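Local coordinates for protein hydroquinone dioxygenase large subunit (Pseudomonas sp., PDB 4ZXA) that probably opens the ring of hydroquinone with dioxygen, as the cupin-type large subunit of a two-subunit, iron-dependent 1,2-dioxygenase, at residues 321-324 against 325-329; 130-133 against 134-138; 59-63 against 64-68; 217-220 against 221-224. One frame throughout, in Å; residues are numbered along the deposited sequence.

Overall arrangement
From the N terminus, contact 3 comes first, where strand 55-62 turns directly into helix 63-75. Contact 2 follows at the C-terminal end of helix 122-136. Their centres lie about 12 Å apart and they touch: Trp-136 packs on Phe-66 and Leu-67, Leu-133 and Thr-137 on Leu-67, so the two helices are tied together inside the N-terminal family region. Contact 4 turns strand 216-218 into helix 219-224 beside the small subunit. Contact 1 begins helix 323-329 near the C terminus, its centre about 33 to 35 Å from the centres of the other three. Each contact is one continuous stretch closing a single turn; all four run in series, none nested or crossed.

Contact 1 (321-324 against 325-329); sequences PNLP and HLYES
Leu-326 leans back over the turn that starts its helix and meets both Asn-322 and Leu-323. The apolar contact is CD1 of Leu-326 on CD1 of Leu-323, 4.0 Å apart. The same leucine also lies against a polar group, the Asn-322 amide: CD1 of Leu-326 is 3.7 Å from OD1 of Asn-322, and its CD2 sits near ND2. A chi1 of -59° puts CG of Leu-326 trans to the carbonyl carbon, which sends both methyls back toward the preceding turn. Were an alanine to stand at Leu-326, the Leu-323 methyl and the Asn-322 amide would probably lose their shared apolar neighbour, and a gap would open toward Leu-59 of the small subunit. The backbone bonds mark this as the first turn of helix 323-329. Asn-322 occupies the N-cap position, yet its side chain makes no capping bond; its carbonyl O instead takes the N-H of Leu-326 at 3.0 Å. Leu-323 O and Pro-324 O accept in the same i to i+4 way from Tyr-327 N and Glu-328 N, the latter at 2.9 Å and nearly straight (171°). Among the flat groups, Asn-322 ND2 comes to the edge of the His-325 ring, 4.1 Å from its CD2, with amide and ring planes 45° apart. Leu-323 O lies at the edge of the Tyr-327 ring, 3.2 Å from CD2, and the hydroxyl of that tyrosine is hydrogen-bonded to Val-261 N.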
# COMPACT_ATOMS: atom_id res chain seq x y z
N PRO E 321 -23.40 -18.39 19.13
CA PRO E 321 -22.23 -19.27 19.15
C PRO E 321 -22.13 -20.30 18.01
O PRO E 321 -21.01 -20.57 17.57
CB PRO E 321 -22.37 -20.00 20.49
CG PRO E 321 -23.25 -19.12 21.33
CD PRO E 321 -24.21 -18.53 20.36
N ASN E 322 -23.24 -20.86 17.54
CA ASN E 322 -23.14 -21.95 16.57
C ASN E 322 -23.22 -21.52 15.10
O ASN E 322 -23.50 -22.33 14.22
CB ASN E 322 -24.16 -23.06 16.87
CG ASN E 322 -25.60 -22.67 16.52
OD1 ASN E 322 -25.90 -21.50 16.30
ND2 ASN E 322 -26.49 -23.66 16.46
N LEU E 323 -22.96 -20.24 14.84
CA LEU E 323 -22.99 -19.71 13.47
C LEU E 323 -22.14 -20.52 12.48
O LEU E 323 -22.63 -20.89 11.42
CB LEU E 323 -22.61 -18.23 13.43
CG LEU E 323 -23.76 -17.20 13.50
CD1 LEU E 323 -25.08 -17.82 13.94
CD2 LEU E 323 -23.41 -16.03 14.40
N PRO E 324 -20.87 -20.81 12.82
CA PRO E 324 -20.07 -21.61 11.88
C PRO E 324 -20.78 -22.91 11.52
O PRO E 324 -20.84 -23.27 10.34
CB PRO E 324 -18.78 -21.88 12.66
CG PRO E 324 -18.69 -20.73 13.61
CD PRO E 324 -20.10 -20.41 14.01
N HIS E 325 -21.33 -23.61 12.52
CA HIS E 325 -22.12 -24.81 12.24
C HIS E 325 -23.27 -24.53 11.26
O HIS E 325 -23.42 -25.25 10.27
CB HIS E 325 -22.67 -25.44 13.52
CG HIS E 325 -23.79 -26.40 13.27
ND1 HIS E 325 -23.64 -27.56 12.54
CD2 HIS E 325 -25.09 -26.36 13.64
CE1 HIS E 325 -24.80 -28.19 12.47
NE2 HIS E 325 -25.70 -27.49 13.14
N LEU E 326 -24.05 -23.49 11.52
CA LEU E 326 -25.18 -23.18 10.63
C LEU E 326 -24.77 -22.96 9.18
O LEU E 326 -25.46 -23.42 8.27
CB LEU E 326 -25.96 -21.98 11.13
CG LEU E 326 -26.53 -22.17 12.54
CD1 LEU E 326 -27.36 -20.98 12.94
CD2 LEU E 326 -27.35 -23.43 12.55
N TYR E 327 -23.64 -22.28 8.96
CA TYR E 327 -23.18 -22.01 7.60
C TYR E 327 -22.62 -23.26 6.93
O TYR E 327 -22.93 -23.54 5.78
CB TYR E 327 -22.18 -20.84 7.54
CG TYR E 327 -22.86 -19.50 7.73
CD1 TYR E 327 -23.48 -18.86 6.66
CD2 TYR E 327 -22.92 -18.91 8.98
CE1 TYR E 327 -24.14 -17.63 6.84
CE2 TYR E 327 -23.56 -17.69 9.17
CZ TYR E 327 -24.17 -17.06 8.09
OH TYR E 327 -24.80 -15.86 8.29
N GLU E 328 -21.81 -24.02 7.67
CA GLU E 328 -21.27 -25.29 7.19
C GLU E 328 -22.37 -26.33 6.88
O GLU E 328 -22.29 -27.04 5.87
CB GLU E 328 -20.27 -25.82 8.22
CG GLU E 328 -19.74 -27.22 7.96
CD GLU E 328 -18.59 -27.25 6.96
OE1 GLU E 328 -18.18 -26.15 6.52
OE2 GLU E 328 -18.10 -28.36 6.62
N SER E 329 -23.38 -26.42 7.74
CA SER E 329 -24.51 -27.36 7.57
C SER E 329 -25.38 -27.07 6.37
O SER E 329 -26.05 -27.96 5.86
CB SER E 329 -25.46 -27.27 8.76
OG SER E 329 -24.77 -27.30 9.98

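Contact 2 (130-133 against 134-138); sequences KAIL and RDWTN
Trp-136 packs against Ile-132 one helical turn earlier, and its side chain can be followed outward atom by atom. CB sits 3.4 Å from Ile-132 O, the carbonyl that also accepts the N-H of Trp-136 at 2.8 Å, nearly in line with the C=O. CG stays close to the same oxygen and begins to feel CG2 of Ile-132. At the ring fusion the methyl takes over: Ile-132 CG2 stands 3.5 Å from CD2 and 3.4 Å from CE3, then CZ3 passes it a little farther off. This is a CH-pi contact, with the methyl 3.5 Å from the centroid of the six-membered ring and 17° off its normal. The isoleucine presents CG2 because, with CG1 at a chi1 of -67°, that methyl is the branch left anti to the amide nitrogen; the two side chains then run alongside each other. On the pyrrole side, NE1 is hydrogen-bonded to Arg-30 O, and Asp-135 OD2, itself bound to Arg-30 N, lies in plane at the indole edge. All this happens in the last turn of helix 122-136, which packs on helix 63-75 through Met-70, Val-74 and Leu-67. Thr-137 is the first residue to leave helical geometry. Its N and OG1 both grip Leu-133 O, at 2.9 Å and 2.8 Å respectively, from opposite faces of the carbonyl plane. Farther round the helix, Asp-135 N bonds to Ala-131 O.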
# COMPACT_ATOMS: atom_id res chain seq x y z
N LYS E 130 0.57 -8.70 21.16
CA LYS E 130 0.56 -7.52 22.03
C LYS E 130 1.99 -7.06 22.27
O LYS E 130 2.27 -5.87 22.32
CB LYS E 130 -0.12 -7.82 23.36
CG LYS E 130 -1.63 -8.04 23.24
CD LYS E 130 -2.32 -7.93 24.58
CE LYS E 130 -3.82 -8.00 24.42
NZ LYS E 130 -4.56 -7.55 25.64
N ALA E 131 2.89 -8.03 22.40
CA ALA E 131 4.29 -7.74 22.66
C ALA E 131 4.94 -7.09 21.44
O ALA E 131 5.80 -6.21 21.58
CB ALA E 131 5.04 -9.02 23.06
N ILE E 132 4.52 -7.50 20.25
CA ILE E 132 5.03 -6.90 19.03
C ILE E 132 4.58 -5.43 18.90
O ILE E 132 5.40 -4.54 18.66
CB ILE E 132 4.66 -7.72 17.77
CG1 ILE E 132 5.39 -9.07 17.78
CG2 ILE E 132 5.02 -6.95 16.50
CD1 ILE E 132 4.86 -10.05 16.78
N LEU E 133 3.28 -5.18 19.09
CA LEU E 133 2.78 -3.80 19.06
C LEU E 133 3.55 -2.93 20.05
O LEU E 133 4.00 -1.84 19.71
CB LEU E 133 1.28 -3.74 19.36
CG LEU E 133 0.29 -4.31 18.34
CD1 LEU E 133 -1.10 -4.45 18.98
CD2 LEU E 133 0.25 -3.44 17.09
N ARG E 134 3.68 -3.43 21.27
CA ARG E 134 4.37 -2.69 22.31
C ARG E 134 5.75 -2.29 21.83
O ARG E 134 6.14 -1.12 21.91
CB ARG E 134 4.47 -3.52 23.59
CG ARG E 134 4.88 -2.74 24.83
CD ARG E 134 4.87 -3.62 26.09
NE ARG E 134 5.16 -2.84 27.30
CZ ARG E 134 4.29 -2.60 28.27
NH1 ARG E 134 3.05 -3.08 28.22
NH2 ARG E 134 4.66 -1.87 29.32
N ASP E 135 6.50 -3.26 21.31
CA ASP E 135 7.87 -3.00 20.93
C ASP E 135 8.02 -2.16 19.64
O ASP E 135 8.89 -1.29 19.57
CB ASP E 135 8.66 -4.31 20.83
CG ASP E 135 10.16 -4.07 20.65
OD1 ASP E 135 10.81 -3.63 21.62
OD2 ASP E 135 10.67 -4.32 19.54
N TRP E 136 7.19 -2.40 18.63
CA TRP E 136 7.37 -1.76 17.33
C TRP E 136 6.62 -0.43 17.18
O TRP E 136 6.82 0.30 16.18
CB TRP E 136 6.98 -2.71 16.20
CG TRP E 136 7.81 -3.96 16.15
CD1 TRP E 136 8.83 -4.29 16.99
CD2 TRP E 136 7.69 -5.03 15.21
NE1 TRP E 136 9.35 -5.51 16.63
CE2 TRP E 136 8.67 -5.98 15.55
CE3 TRP E 136 6.85 -5.28 14.12
CZ2 TRP E 136 8.83 -7.17 14.83
CZ3 TRP E 136 7.01 -6.45 13.42
CH2 TRP E 136 7.99 -7.38 13.77
N THR E 137 5.79 -0.10 18.15
CA THR E 137 5.08 1.16 18.10
C THR E 137 5.78 2.25 18.91
O THR E 137 5.77 2.23 20.14
CB THR E 137 3.63 1.03 18.58
OG1 THR E 137 2.99 -0.05 17.88
CG2 THR E 137 2.87 2.32 18.34
N ASN E 138 6.35 3.21 18.20
CA ASN E 138 7.06 4.32 18.80
C ASN E 138 6.08 5.34 19.32
O ASN E 138 4.91 5.29 18.97
CB ASN E 138 7.97 4.96 17.77
CG ASN E 138 8.96 3.98 17.20
OD1 ASN E 138 9.52 3.16 17.93
ND2 ASN E 138 9.16 4.03 15.88

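Contact 3 (59-63 against 64-68); sequences HLIPA and DIFLR
Ile-61, the last-but-one residue of strand 55-62, pushes its side chain into the first turn of helix 63-75, and with Phe-66 and Leu-67 it makes up the buried side of the contact. Its CG2 lies 4.0 Å from CG2 of Ile-65 and equally near CB of Phe-66, while CD1 comes to the edge of the Phe-66 ring, 4.0 Å from CD2. A trans chi1 of -172° brings the phenyl to this methyl. Phe-85 also meets this ring edge-to-face, and Leu-67 reaches across to helix 122-136. Backbone bonds close the turn: Phe-66 N donates to Pro-62 O at 2.9 Å, and Leu-67 N to Ala-63 O. The strand and helix segments stand almost perpendicular, at 85°.

The other flank is nearer the solvent. Ile-65, an exposed residue, lies alongside the proline ring, its CD1 4.0 Å from Pro-62 CG, and Ile-251 of the second copy of this protein packs on Pro-62. Asp-64, partly exposed, folds its carboxylate back over the helix start, OD1 taking Ile-65 N at 2.7 Å from above the carboxylate plane. Its OD2 is in a salt bridge whose hydrogen bond, from Arg-68 NH2 at 3.3 Å, is weak. Bonded to Ile-65 N and paired with Arg-68, the negative carboxylate at this helix N terminus is likely to be favoured by the helix dipole as well.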
# COMPACT_ATOMS: atom_id res chain seq x y z
N HIS E 59 8.97 -12.00 3.54
CA HIS E 59 8.03 -11.05 3.00
C HIS E 59 8.05 -9.73 3.78
O HIS E 59 8.06 -9.71 5.01
CB HIS E 59 6.64 -11.66 2.96
CG HIS E 59 5.59 -10.74 2.43
ND1 HIS E 59 5.49 -10.41 1.10
CD2 HIS E 59 4.60 -10.07 3.07
CE1 HIS E 59 4.48 -9.58 0.93
NE2 HIS E 59 3.92 -9.36 2.10
N LEU E 60 8.07 -8.62 3.05
CA LEU E 60 8.11 -7.31 3.69
C LEU E 60 6.75 -6.65 3.65
O LEU E 60 6.02 -6.73 2.66
CB LEU E 60 9.14 -6.40 3.00
CG LEU E 60 10.61 -6.37 3.43
CD1 LEU E 60 10.95 -7.42 4.48
CD2 LEU E 60 11.50 -6.51 2.20
N ILE E 61 6.40 -5.99 4.75
CA ILE E 61 5.24 -5.13 4.81
C ILE E 61 5.65 -3.81 5.48
O ILE E 61 6.24 -3.83 6.55
CB ILE E 61 4.10 -5.79 5.60
CG1 ILE E 61 3.77 -7.16 5.00
CG2 ILE E 61 2.88 -4.90 5.64
CD1 ILE E 61 2.81 -7.97 5.85
N PRO E 62 5.34 -2.68 4.83
CA PRO E 62 5.61 -1.35 5.41
C PRO E 62 5.10 -1.28 6.85
O PRO E 62 3.98 -1.71 7.11
CB PRO E 62 4.79 -0.41 4.53
CG PRO E 62 4.68 -1.15 3.21
CD PRO E 62 4.59 -2.61 3.57
N ALA E 63 5.91 -0.73 7.75
CA ALA E 63 5.68 -0.83 9.19
C ALA E 63 4.37 -0.21 9.64
O ALA E 63 3.73 -0.72 10.57
CB ALA E 63 6.85 -0.22 9.96
N ASP E 64 3.97 0.89 9.02
CA ASP E 64 2.70 1.48 9.39
C ASP E 64 1.53 0.57 8.99
O ASP E 64 0.65 0.30 9.80
CB ASP E 64 2.52 2.92 8.87
CG ASP E 64 2.66 3.02 7.36
OD1 ASP E 64 3.13 2.05 6.72
OD2 ASP E 64 2.30 4.10 6.81
N ILE E 65 1.54 0.07 7.75
CA ILE E 65 0.52 -0.86 7.30
C ILE E 65 0.44 -2.08 8.23
O ILE E 65 -0.65 -2.46 8.68
CB ILE E 65 0.75 -1.27 5.82
CG1 ILE E 65 0.59 -0.03 4.93
CG2 ILE E 65 -0.19 -2.36 5.38
CD1 ILE E 65 0.79 -0.30 3.47
N PHE E 66 1.60 -2.64 8.54
CA PHE E 66 1.69 -3.80 9.42
C PHE E 66 1.10 -3.54 10.80
O PHE E 66 0.31 -4.34 11.30
CB PHE E 66 3.13 -4.27 9.60
CG PHE E 66 3.25 -5.55 10.35
CD1 PHE E 66 3.43 -5.56 11.72
CD2 PHE E 66 3.19 -6.77 9.67
CE1 PHE E 66 3.54 -6.77 12.43
CE2 PHE E 66 3.31 -7.98 10.37
CZ PHE E 66 3.49 -7.98 11.74
N LEU E 67 1.50 -2.43 11.41
CA LEU E 67 1.02 -2.10 12.76
C LEU E 67 -0.48 -1.83 12.81
O LEU E 67 -1.15 -2.29 13.74
CB LEU E 67 1.79 -0.92 13.36
CG LEU E 67 3.25 -1.27 13.64
CD1 LEU E 67 4.05 -0.01 13.89
CD2 LEU E 67 3.34 -2.25 14.82
N ARG E 68 -1.03 -1.10 11.84
CA ARG E 68 -2.47 -0.85 11.85
C ARG E 68 -3.21 -2.19 11.78
O ARG E 68 -4.21 -2.40 12.48
CB ARG E 68 -2.89 0.05 10.68
CG ARG E 68 -2.24 1.42 10.66
CD ARG E 68 -2.92 2.34 9.65
NE ARG E 68 -2.09 3.51 9.36
CZ ARG E 68 -1.34 3.66 8.28
NH1 ARG E 68 -1.32 2.71 7.34
NH2 ARG E 68 -0.62 4.76 8.13

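Contact 4 (217-220 against 221-224); sequences FSLF and KYLS
Ser-218 caps helix 219-224. Its OG, swung anti to the amide nitrogen by a chi1 of 169°, accepts from Lys-221 N at 3.1 Å in a reasonably straight N-cap bond (156°), and also lies against CB of that lysine. Replacing Ser-218 by an alanine would probably leave Lys-221 N without its side-chain acceptor at the buried start of the helix. Regular i to i+4 bonds follow: Tyr-222 N to Ser-218 O, Leu-223 N to Leu-219 O at 2.8 Å, and Ser-224 N to Phe-220 O.

The aromatic pair bridges strand and helix. Phe-217 turns its edge toward the face of Tyr-222 in an offset edge-to-face pair, centroids 5.7 Å apart and planes at 72°, with CE2 of Phe-217 3.9 Å from CB of Tyr-222. Arg-185 adds a cation-pi contact to the tyrosine.

Among aliphatic contacts, CD1 of Leu-219 lies 4.3 Å from CG of Leu-223. Beyond that pair, Leu-223 packs on Pro-245 of strand 241-249 and Met-312 of strand 310-318, while Phe-217 and Ser-218 join an antiparallel ladder with a strand of the small subunit, carrying the sheet across the interface.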
# COMPACT_ATOMS: atom_id res chain seq x y z
N PHE E 217 -29.35 8.51 24.90
CA PHE E 217 -28.17 9.36 24.70
C PHE E 217 -28.04 9.71 23.23
O PHE E 217 -28.75 9.17 22.39
CB PHE E 217 -26.89 8.68 25.20
CG PHE E 217 -26.47 7.48 24.37
CD1 PHE E 217 -27.18 6.29 24.44
CD2 PHE E 217 -25.37 7.54 23.54
CE1 PHE E 217 -26.81 5.19 23.68
CE2 PHE E 217 -24.99 6.44 22.79
CZ PHE E 217 -25.71 5.26 22.86
N SER E 218 -27.13 10.62 22.91
CA SER E 218 -26.90 10.94 21.51
C SER E 218 -25.82 10.06 20.94
O SER E 218 -24.65 10.19 21.27
CB SER E 218 -26.52 12.41 21.33
OG SER E 218 -26.07 12.63 20.01
N LEU E 219 -26.23 9.16 20.06
CA LEU E 219 -25.30 8.28 19.38
C LEU E 219 -24.35 9.04 18.43
O LEU E 219 -23.17 8.72 18.36
CB LEU E 219 -26.08 7.18 18.65
CG LEU E 219 -25.27 6.14 17.86
CD1 LEU E 219 -24.39 5.29 18.79
CD2 LEU E 219 -26.18 5.27 17.00
N PHE E 220 -24.85 10.03 17.70
CA PHE E 220 -23.99 10.77 16.77
C PHE E 220 -22.90 11.53 17.53
O PHE E 220 -21.74 11.60 17.08
CB PHE E 220 -24.80 11.72 15.88
CG PHE E 220 -25.63 11.02 14.84
CD1 PHE E 220 -25.68 9.63 14.78
CD2 PHE E 220 -26.36 11.75 13.90
CE1 PHE E 220 -26.44 8.97 13.81
CE2 PHE E 220 -27.12 11.11 12.94
CZ PHE E 220 -27.16 9.71 12.89
N LYS E 221 -23.27 12.08 18.68
CA LYS E 221 -22.34 12.76 19.58
C LYS E 221 -21.30 11.77 20.11
O LYS E 221 -20.11 12.04 20.16
CB LYS E 221 -23.10 13.40 20.76
CG LYS E 221 -22.20 13.89 21.90
CD LYS E 221 -23.00 14.44 23.08
CE LYS E 221 -22.08 14.82 24.24
NZ LYS E 221 -22.81 15.47 25.37
N TYR E 222 -21.79 10.62 20.52
CA TYR E 222 -20.94 9.58 21.05
C TYR E 222 -19.95 9.16 19.97
O TYR E 222 -18.74 9.08 20.23
CB TYR E 222 -21.85 8.43 21.49
CG TYR E 222 -21.15 7.21 22.02
CD1 TYR E 222 -20.94 7.04 23.39
CD2 TYR E 222 -20.74 6.20 21.17
CE1 TYR E 222 -20.34 5.92 23.87
CE2 TYR E 222 -20.12 5.09 21.64
CZ TYR E 222 -19.92 4.94 22.99
OH TYR E 222 -19.31 3.80 23.44
N LEU E 223 -20.44 8.94 18.75
CA LEU E 223 -19.54 8.60 17.65
C LEU E 223 -18.59 9.76 17.33
O LEU E 223 -17.41 9.54 17.06
CB LEU E 223 -20.31 8.17 16.39
CG LEU E 223 -21.14 6.89 16.56
CD1 LEU E 223 -21.82 6.51 15.26
CD2 LEU E 223 -20.29 5.74 17.09
N SER E 224 -19.10 10.98 17.38
CA SER E 224 -18.28 12.14 17.00
C SER E 224 -17.05 12.23 17.89
O SER E 224 -16.07 12.88 17.54
CB SER E 224 -19.09 13.45 17.06
OG SER E 224 -19.30 13.91 18.39